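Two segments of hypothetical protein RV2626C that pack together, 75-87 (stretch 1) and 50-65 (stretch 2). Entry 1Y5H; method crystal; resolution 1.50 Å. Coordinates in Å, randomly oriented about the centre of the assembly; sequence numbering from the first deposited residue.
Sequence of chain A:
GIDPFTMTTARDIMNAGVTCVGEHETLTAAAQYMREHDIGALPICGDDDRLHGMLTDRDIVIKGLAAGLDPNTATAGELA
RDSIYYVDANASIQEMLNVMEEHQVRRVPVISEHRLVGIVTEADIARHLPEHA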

ATOM      1  N   THR A  75       6.641 -11.009 -13.492  1.00 16.24           N
ATOM      2  CA  THR A  75       6.828  -9.697 -14.108  1.00 15.48           C
ATOM      3  C   THR A  75       5.767  -8.658 -13.778  1.00 14.98           C
ATOM      4  O   THR A  75       4.644  -8.987 -13.390  1.00 15.52           O
ATOM      5  CB  THR A  75       6.889  -9.823 -15.629  1.00 16.60           C
ATOM      6  OG1 THR A  75       5.607 -10.237 -16.120  1.00 17.46           O
ATOM      7  CG2 THR A  75       7.937 -10.851 -16.037  1.00 16.20           C
ATOM      8  N   ALA A  76       6.133  -7.393 -13.940  1.00 14.96           N
ATOM      9  CA  ALA A  76       5.217  -6.294 -13.668  1.00 15.65           C
ATOM     10  C   ALA A  76       3.979  -6.421 -14.550  1.00 16.57           C
ATOM     11  O   ALA A  76       2.856  -6.171 -14.103  1.00 17.61           O
ATOM     12  CB  ALA A  76       5.914  -4.959 -13.927  1.00 17.35           C
ATOM     13  N   GLY A  77       4.194  -6.808 -15.803  1.00 16.33           N
ATOM     14  CA  GLY A  77       3.084  -6.958 -16.730  1.00 17.00           C
ATOM     15  C   GLY A  77       2.076  -8.018 -16.316  1.00 18.03           C
ATOM     16  O   GLY A  77       0.870  -7.834 -16.486  1.00 19.39           O
ATOM     17  N   GLU A  78       2.566  -9.128 -15.765  1.00 16.48           N
ATOM     18  CA  GLU A  78       1.698 -10.221 -15.340  1.00 18.83           C
ATOM     19  C   GLU A  78       0.662  -9.753 -14.329  1.00 19.57           C
ATOM     20  O   GLU A  78      -0.465 -10.250 -14.306  1.00 21.67           O
ATOM     21  CB  GLU A  78       2.529 -11.349 -14.746  1.00 19.59           C
ATOM     22  N   LEU A  79       1.047  -8.806 -13.480  1.00 18.81           N
ATOM     23  CA  LEU A  79       0.126  -8.286 -12.477  1.00 18.71           C
ATOM     24  C   LEU A  79      -0.594  -7.018 -12.937  1.00 19.34           C
ATOM     25  O   LEU A  79      -1.757  -6.798 -12.598  1.00 20.33           O
ATOM     26  CB  LEU A  79       0.872  -7.994 -11.169  1.00 21.07           C
ATOM     27  CG  LEU A  79       1.278  -9.190 -10.298  1.00 20.39           C
ATOM     28  CD1 LEU A  79       2.215 -10.109 -11.057  1.00 25.75           C
ATOM     29  CD2 LEU A  79       1.931  -8.684  -9.023  1.00 23.15           C
ATOM     30  N   ALA A  80       0.089  -6.189 -13.720  1.00 16.84           N
ATOM     31  CA  ALA A  80      -0.502  -4.935 -14.180  1.00 17.44           C
ATOM     32  C   ALA A  80      -1.625  -5.084 -15.205  1.00 19.21           C
ATOM     33  O   ALA A  80      -2.497  -4.216 -15.299  1.00 19.27           O
ATOM     34  CB  ALA A  80       0.589  -4.024 -14.736  1.00 16.27           C
ATOM     35  N   ARG A  81      -1.613  -6.175 -15.969  1.00 20.12           N
ATOM     36  CA  ARG A  81      -2.649  -6.388 -16.977  1.00 22.02           C
ATOM     37  C   ARG A  81      -4.043  -6.571 -16.383  1.00 24.04           C
ATOM     38  O   ARG A  81      -5.018  -6.635 -17.124  1.00 24.87           O
ATOM     39  CB  ARG A  81      -2.305  -7.587 -17.865  1.00 22.30           C
ATOM     40  CG  ARG A  81      -1.192  -7.308 -18.859  1.00 26.51           C
ATOM     41  CD  ARG A  81      -0.620  -8.605 -19.417  1.00 29.63           C
ATOM     42  NE  ARG A  81       0.725  -8.397 -19.936  1.00 34.52           N
ATOM     43  CZ  ARG A  81       1.731  -9.246 -19.765  1.00 33.34           C
ATOM     44  NH1 ARG A  81       1.549 -10.371 -19.085  1.00 32.12           N
ATOM     45  NH2 ARG A  81       2.921  -8.966 -20.269  1.00 37.15           N
ATOM     46  N   ASP A  82      -4.131  -6.661 -15.057  1.00 24.45           N
ATOM     47  CA  ASP A  82      -5.422  -6.805 -14.385  1.00 27.87           C
ATOM     48  C   ASP A  82      -6.023  -5.428 -14.124  1.00 29.10           C
ATOM     49  O   ASP A  82      -7.220  -5.308 -13.845  1.00 29.92           O
ATOM     50  CB  ASP A  82      -5.282  -7.486 -13.019  1.00 28.74           C
ATOM     51  CG  ASP A  82      -4.718  -8.886 -13.100  1.00 32.49           C
ATOM     52  OD1 ASP A  82      -4.848  -9.536 -14.157  1.00 32.15           O
ATOM     53  OD2 ASP A  82      -4.156  -9.341 -12.080  1.00 35.90           O
ATOM     54  N   SER A  83      -5.192  -4.393 -14.210  1.00 28.40           N
ATOM     55  CA  SER A  83      -5.643  -3.040 -13.914  1.00 28.54           C
ATOM     56  C   SER A  83      -5.418  -2.026 -15.029  1.00 28.49           C
ATOM     57  O   SER A  83      -4.472  -1.237 -14.971  1.00 29.26           O
ATOM     58  CB  SER A  83      -4.940  -2.544 -12.645  1.00 29.81           C
ATOM     59  OG  SER A  83      -5.047  -3.493 -11.596  1.00 30.05           O
ATOM     60  N   ILE A  84      -6.284  -2.024 -16.035  1.00 28.01           N
ATOM     61  CA  ILE A  84      -6.117  -1.062 -17.108  1.00 27.35           C
ATOM     62  C   ILE A  84      -7.174   0.038 -17.105  1.00 26.76           C
ATOM     63  O   ILE A  84      -8.347  -0.176 -17.419  1.00 24.59           O
ATOM     64  CB  ILE A  84      -6.080  -1.738 -18.502  1.00 31.02           C
ATOM     65  CG1 ILE A  84      -5.765  -0.681 -19.569  1.00 33.05           C
ATOM     66  CG2 ILE A  84      -7.396  -2.437 -18.786  1.00 33.64           C
ATOM     67  CD1 ILE A  84      -5.502  -1.243 -20.954  1.00 36.93           C
ATOM     68  N   TYR A  85      -6.735   1.222 -16.715  1.00 22.00           N
ATOM     69  CA  TYR A  85      -7.592   2.391 -16.690  1.00 21.64           C
ATOM     70  C   TYR A  85      -6.698   3.549 -17.075  1.00 20.17           C
ATOM     71  O   TYR A  85      -5.487   3.504 -16.855  1.00 21.04           O
ATOM     72  CB  TYR A  85      -8.209   2.596 -15.297  1.00 19.89           C
ATOM     73  CG  TYR A  85      -7.242   2.469 -14.137  1.00 22.73           C
ATOM     74  CD1 TYR A  85      -6.488   3.560 -13.703  1.00 21.52           C
ATOM     75  CD2 TYR A  85      -7.073   1.249 -13.479  1.00 21.69           C
ATOM     76  CE1 TYR A  85      -5.592   3.437 -12.645  1.00 22.28           C
ATOM     77  CE2 TYR A  85      -6.180   1.118 -12.422  1.00 22.13           C
ATOM     78  CZ  TYR A  85      -5.443   2.213 -12.012  1.00 21.69           C
ATOM     79  OH  TYR A  85      -4.545   2.075 -10.979  1.00 23.83           O
ATOM     80  N   TYR A  86      -7.291   4.574 -17.669  1.00 18.51           N
ATOM     81  CA  TYR A  86      -6.539   5.741 -18.100  1.00 18.71           C
ATOM     82  C   TYR A  86      -7.506   6.787 -18.606  1.00 19.18           C
ATOM     83  O   TYR A  86      -8.702   6.532 -18.713  1.00 20.29           O
ATOM     84  CB  TYR A  86      -5.574   5.370 -19.235  1.00 19.51           C
ATOM     85  CG  TYR A  86      -6.224   4.765 -20.473  1.00 19.93           C
ATOM     86  CD1 TYR A  86      -6.884   5.564 -21.420  1.00 20.20           C
ATOM     87  CD2 TYR A  86      -6.156   3.396 -20.707  1.00 20.77           C
ATOM     88  CE1 TYR A  86      -7.454   4.995 -22.571  1.00 21.59           C
ATOM     89  CE2 TYR A  86      -6.719   2.824 -21.844  1.00 23.12           C
ATOM     90  CZ  TYR A  86      -7.362   3.624 -22.770  1.00 22.38           C
ATOM     91  OH  TYR A  86      -7.890   3.036 -23.896  1.00 26.08           O
ATOM     92  N   VAL A  87      -6.974   7.966 -18.895  1.00 20.31           N
ATOM     93  CA  VAL A  87      -7.769   9.044 -19.452  1.00 22.73           C
ATOM     94  C   VAL A  87      -6.999   9.617 -20.627  1.00 24.08           C
ATOM     95  O   VAL A  87      -5.767   9.534 -20.686  1.00 21.78           O
ATOM     96  CB  VAL A  87      -8.045  10.180 -18.433  1.00 21.28           C
ATOM     97  CG1 VAL A  87      -8.884   9.652 -17.286  1.00 24.78           C
ATOM     98  CG2 VAL A  87      -6.735  10.773 -17.923  1.00 21.83           C
TER
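Stretch 2 50-65: RLHGMLTDRDIVIKGL

Stretch 2 runs as a strand, 51-56, that turns directly into a helix, 57-65, with a wider pi-type turn at 60-65. The short helix beginning at Ala-76 crosses both nearly at right angles: its axis makes 93° with the strand at a closest approach of 7.3 Å, and 89° with the second helix at 10.4 Å.

Thr-75 caps the short helix, its OG1 accepting from Glu-78 N at 3.3 Å, and leaves the contact to the residues that follow. Ala-76 is small enough to lie close to the strand, its CB 3.9 Å from Leu-55 CD2. Leu-79 covers more ground. Its CB meets Leu-55 CD1 at 3.6 Å, while its CD2 enters a hole formed by Asp-59, Ile-60, Lys-63 and Gly-64, lying 3.9 Å from Gly-64 N.

At Ala-80 the backbones themselves meet. Gly-53 CA approaches Ala-80 O at 3.4 Å in a CA-H...O contact; a CB on Gly-53 would clash with that oxygen, and the strand's backbone angles here themselves call for glycine. Arg-81 extends along His-52, edge to edge, with NE 3.9 Å from CD2. Asp-82 forms a salt bridge to the extended Lys-63, OD2 to NZ 3.6 Å.

A type I turn from Ala-80 to Ser-83 brings Ser-83 O to Met-54 N, a 3.1 Å hydrogen bond, the sole direct one between the stretches. Ser-83 OG instead works through two waters, one reaching Met-54 O and Asp-59 OD2, the other reaching Lys-63 NZ and, weakly, Asp-59 OD2.

Ile-84 passes Gly-53, CA to CA 4.4 Å. Beyond it, Tyr-85 lays its ring obliquely against selenomethionine Met-54, CZ to CG 3.7 Å, and Tyr-86 CB rests 3.9 Å from Leu-51 CD2, closing the apolar contact.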

ATOM      1  N   ARG A  50       3.508   1.902 -24.913  1.00 31.93           N
ATOM      2  CA  ARG A  50       2.122   1.447 -24.987  1.00 30.65           C
ATOM      3  C   ARG A  50       1.690   0.947 -23.605  1.00 28.50           C
ATOM      4  O   ARG A  50       2.232  -0.033 -23.099  1.00 27.30           O
ATOM      5  CB  ARG A  50       1.998   0.329 -26.007  1.00 30.99           C
ATOM      6  N   LEU A  51       0.705   1.615 -23.010  1.00 26.93           N
ATOM      7  CA  LEU A  51       0.217   1.261 -21.676  1.00 25.69           C
ATOM      8  C   LEU A  51      -0.456  -0.102 -21.544  1.00 26.09           C
ATOM      9  O   LEU A  51      -1.415  -0.406 -22.252  1.00 27.98           O
ATOM     10  CB  LEU A  51      -0.757   2.332 -21.179  1.00 24.46           C
ATOM     11  CG  LEU A  51      -1.318   2.097 -19.774  1.00 24.71           C
ATOM     12  CD1 LEU A  51      -0.216   2.294 -18.748  1.00 22.53           C
ATOM     13  CD2 LEU A  51      -2.455   3.071 -19.512  1.00 24.28           C
ATOM     14  N   HIS A  52       0.037  -0.911 -20.609  1.00 25.24           N
ATOM     15  CA  HIS A  52      -0.518  -2.239 -20.355  1.00 25.84           C
ATOM     16  C   HIS A  52      -1.338  -2.269 -19.072  1.00 24.13           C
ATOM     17  O   HIS A  52      -2.235  -3.098 -18.916  1.00 26.70           O
ATOM     18  CB  HIS A  52       0.607  -3.271 -20.265  1.00 30.79           C
ATOM     19  CG  HIS A  52       1.026  -3.817 -21.592  1.00 34.42           C
ATOM     20  ND1 HIS A  52       1.185  -3.024 -22.707  1.00 36.48           N
ATOM     21  CD2 HIS A  52       1.335  -5.078 -21.980  1.00 36.78           C
ATOM     22  CE1 HIS A  52       1.573  -3.772 -23.725  1.00 35.76           C
ATOM     23  NE2 HIS A  52       1.672  -5.021 -23.311  1.00 35.77           N
ATOM     24  N   GLY A  53      -1.024  -1.363 -18.153  1.00 19.49           N
ATOM     25  CA  GLY A  53      -1.754  -1.298 -16.899  1.00 18.47           C
ATOM     26  C   GLY A  53      -0.970  -0.578 -15.822  1.00 19.08           C
ATOM     27  O   GLY A  53       0.079  -0.001 -16.099  1.00 19.98           O
HETATM   28  N   MSE A  54      -1.502  -0.582 -14.603  1.00 18.95           N
HETATM   29  CA  MSE A  54      -0.853   0.042 -13.456  1.00 18.26           C
HETATM   30  C   MSE A  54      -0.514  -1.057 -12.458  1.00 18.26           C
HETATM   31  O   MSE A  54      -1.283  -2.008 -12.279  1.00 19.71           O
HETATM   32  CB  MSE A  54      -1.780   1.052 -12.771  1.00 21.41           C
HETATM   33  CG  MSE A  54      -2.078   2.327 -13.554  1.00 22.25           C
HETATM   34 SE   MSE A  54      -0.573   3.525 -13.732  1.00 25.84          SE
HETATM   35  CE  MSE A  54      -0.369   4.086 -11.907  1.00 26.59           C
ATOM     36  N   LEU A  55       0.642  -0.928 -11.821  1.00 18.85           N
ATOM     37  CA  LEU A  55       1.086  -1.888 -10.818  1.00 17.74           C
ATOM     38  C   LEU A  55       1.229  -1.127  -9.508  1.00 18.28           C
ATOM     39  O   LEU A  55       1.902  -0.101  -9.463  1.00 19.14           O
ATOM     40  CB  LEU A  55       2.446  -2.479 -11.202  1.00 18.62           C
ATOM     41  CG  LEU A  55       3.014  -3.496 -10.199  1.00 17.21           C
ATOM     42  CD1 LEU A  55       2.212  -4.788 -10.274  1.00 17.41           C
ATOM     43  CD2 LEU A  55       4.487  -3.758 -10.500  1.00 17.81           C
ATOM     44  N   THR A  56       0.604  -1.623  -8.444  1.00 18.27           N
ATOM     45  CA  THR A  56       0.701  -0.959  -7.152  1.00 19.24           C
ATOM     46  C   THR A  56       1.546  -1.779  -6.188  1.00 18.16           C
ATOM     47  O   THR A  56       1.796  -2.969  -6.414  1.00 18.56           O
ATOM     48  CB  THR A  56      -0.683  -0.745  -6.507  1.00 20.43           C
ATOM     49  OG1 THR A  56      -1.270  -2.016  -6.188  1.00 21.81           O
ATOM     50  CG2 THR A  56      -1.600   0.019  -7.460  1.00 21.36           C
ATOM     51  N   ASP A  57       1.991  -1.138  -5.115  1.00 20.56           N
ATOM     52  CA  ASP A  57       2.785  -1.841  -4.128  1.00 18.86           C
ATOM     53  C   ASP A  57       1.974  -2.974  -3.508  1.00 19.73           C
ATOM     54  O   ASP A  57       2.501  -4.071  -3.302  1.00 18.44           O
ATOM     55  CB  ASP A  57       3.306  -0.871  -3.049  1.00 20.79           C
ATOM     56  CG  ASP A  57       2.233   0.075  -2.503  1.00 22.18           C
ATOM     57  OD1 ASP A  57       2.618   0.993  -1.750  1.00 24.39           O
ATOM     58  OD2 ASP A  57       1.030  -0.084  -2.803  1.00 22.67           O
ATOM     59  N   ARG A  58       0.691  -2.727  -3.239  1.00 18.86           N
ATOM     60  CA  ARG A  58      -0.146  -3.768  -2.657  1.00 19.62           C
ATOM     61  C   ARG A  58      -0.312  -4.931  -3.634  1.00 19.22           C
ATOM     62  O   ARG A  58      -0.393  -6.086  -3.212  1.00 18.13           O
ATOM     63  CB  ARG A  58      -1.518  -3.225  -2.249  1.00 20.94           C
ATOM     64  CG  ARG A  58      -2.351  -4.266  -1.528  1.00 22.83           C
ATOM     65  CD  ARG A  58      -3.552  -3.677  -0.808  1.00 23.46           C
ATOM     66  NE  ARG A  58      -4.350  -4.728  -0.177  1.00 24.81           N
ATOM     67  CZ  ARG A  58      -4.010  -5.379   0.933  1.00 25.06           C
ATOM     68  NH1 ARG A  58      -2.879  -5.090   1.563  1.00 22.35           N
ATOM     69  NH2 ARG A  58      -4.798  -6.339   1.405  1.00 24.74           N
ATOM     70  N   ASP A  59      -0.354  -4.631  -4.934  1.00 18.60           N
ATOM     71  CA  ASP A  59      -0.479  -5.674  -5.957  1.00 18.38           C
ATOM     72  C   ASP A  59       0.669  -6.673  -5.823  1.00 16.18           C
ATOM     73  O   ASP A  59       0.470  -7.880  -5.899  1.00 17.31           O
ATOM     74  CB  ASP A  59      -0.388  -5.091  -7.375  1.00 19.83           C
ATOM     75  CG  ASP A  59      -1.676  -4.451  -7.843  1.00 24.92           C
ATOM     76  OD1 ASP A  59      -2.731  -4.654  -7.202  1.00 24.09           O
ATOM     77  OD2 ASP A  59      -1.626  -3.751  -8.884  1.00 25.46           O
ATOM     78  N   ILE A  60       1.878  -6.148  -5.660  1.00 15.59           N
ATOM     79  CA  ILE A  60       3.064  -6.985  -5.534  1.00 14.48           C
ATOM     80  C   ILE A  60       2.942  -7.926  -4.339  1.00 13.63           C
ATOM     81  O   ILE A  60       3.314  -9.093  -4.413  1.00 15.40           O
ATOM     82  CB  ILE A  60       4.329  -6.116  -5.384  1.00 16.00           C
ATOM     83  CG1 ILE A  60       4.571  -5.348  -6.693  1.00 15.26           C
ATOM     84  CG2 ILE A  60       5.539  -6.989  -5.027  1.00 15.62           C
ATOM     85  CD1 ILE A  60       5.779  -4.421  -6.643  1.00 18.77           C
ATOM     86  N   VAL A  61       2.397  -7.412  -3.245  1.00 15.57           N
ATOM     87  CA  VAL A  61       2.237  -8.214  -2.040  1.00 15.43           C
ATOM     88  C   VAL A  61       1.083  -9.209  -2.136  1.00 15.98           C
ATOM     89  O   VAL A  61       1.257 -10.394  -1.847  1.00 16.08           O
ATOM     90  CB  VAL A  61       1.998  -7.307  -0.805  1.00 15.72           C
ATOM     91  CG1 VAL A  61       1.726  -8.155   0.441  1.00 15.97           C
ATOM     92  CG2 VAL A  61       3.215  -6.417  -0.567  1.00 16.46           C
ATOM     93  N   ILE A  62      -0.085  -8.723  -2.553  1.00 16.61           N
ATOM     94  CA  ILE A  62      -1.290  -9.554  -2.623  1.00 18.64           C
ATOM     95  C   ILE A  62      -1.420 -10.474  -3.830  1.00 18.71           C
ATOM     96  O   ILE A  62      -1.782 -11.642  -3.684  1.00 19.69           O
ATOM     97  CB  ILE A  62      -2.561  -8.672  -2.547  1.00 19.34           C
ATOM     98  CG1 ILE A  62      -2.523  -7.814  -1.278  1.00 21.44           C
ATOM     99  CG2 ILE A  62      -3.811  -9.543  -2.588  1.00 22.12           C
ATOM    100  CD1 ILE A  62      -2.406  -8.605   0.017  1.00 23.88           C
ATOM    101  N   LYS A  63      -1.149  -9.947  -5.020  1.00 17.22           N
ATOM    102  CA  LYS A  63      -1.248 -10.740  -6.237  1.00 18.80           C
ATOM    103  C   LYS A  63       0.072 -11.421  -6.565  1.00 17.86           C
ATOM    104  O   LYS A  63       0.117 -12.335  -7.379  1.00 20.33           O
ATOM    105  CB  LYS A  63      -1.673  -9.856  -7.412  1.00 19.66           C
ATOM    106  CG  LYS A  63      -3.064  -9.248  -7.278  1.00 22.71           C
ATOM    107  CD  LYS A  63      -3.413  -8.412  -8.504  1.00 25.70           C
ATOM    108  CE  LYS A  63      -4.785  -7.774  -8.370  1.00 30.06           C
ATOM    109  NZ  LYS A  63      -5.139  -6.982  -9.580  1.00 31.94           N
ATOM    110  N   GLY A  64       1.145 -10.966  -5.929  1.00 17.33           N
ATOM    111  CA  GLY A  64       2.447 -11.550  -6.173  1.00 16.63           C
ATOM    112  C   GLY A  64       2.871 -12.506  -5.073  1.00 16.46           C
ATOM    113  O   GLY A  64       2.676 -13.715  -5.183  1.00 17.46           O
ATOM    114  N   LEU A  65       3.433 -11.958  -4.002  1.00 16.93           N
ATOM    115  CA  LEU A  65       3.915 -12.781  -2.894  1.00 16.88           C
ATOM    116  C   LEU A  65       2.873 -13.710  -2.287  1.00 16.80           C
ATOM    117  O   LEU A  65       3.152 -14.889  -2.055  1.00 18.38           O
ATOM    118  CB  LEU A  65       4.504 -11.901  -1.791  1.00 16.82           C
ATOM    119  CG  LEU A  65       5.665 -10.972  -2.168  1.00 18.14           C
ATOM    120  CD1 LEU A  65       6.196 -10.294  -0.912  1.00 18.38           C
ATOM    121  CD2 LEU A  65       6.774 -11.767  -2.848  1.00 20.23           C
TER
HETATM  122  O   HOH W   1      -3.021  -2.030 -10.062  1.00 29.89           O
HETATM  123  O   HOH W   2      -3.037  -5.381 -10.775  1.00 28.44           O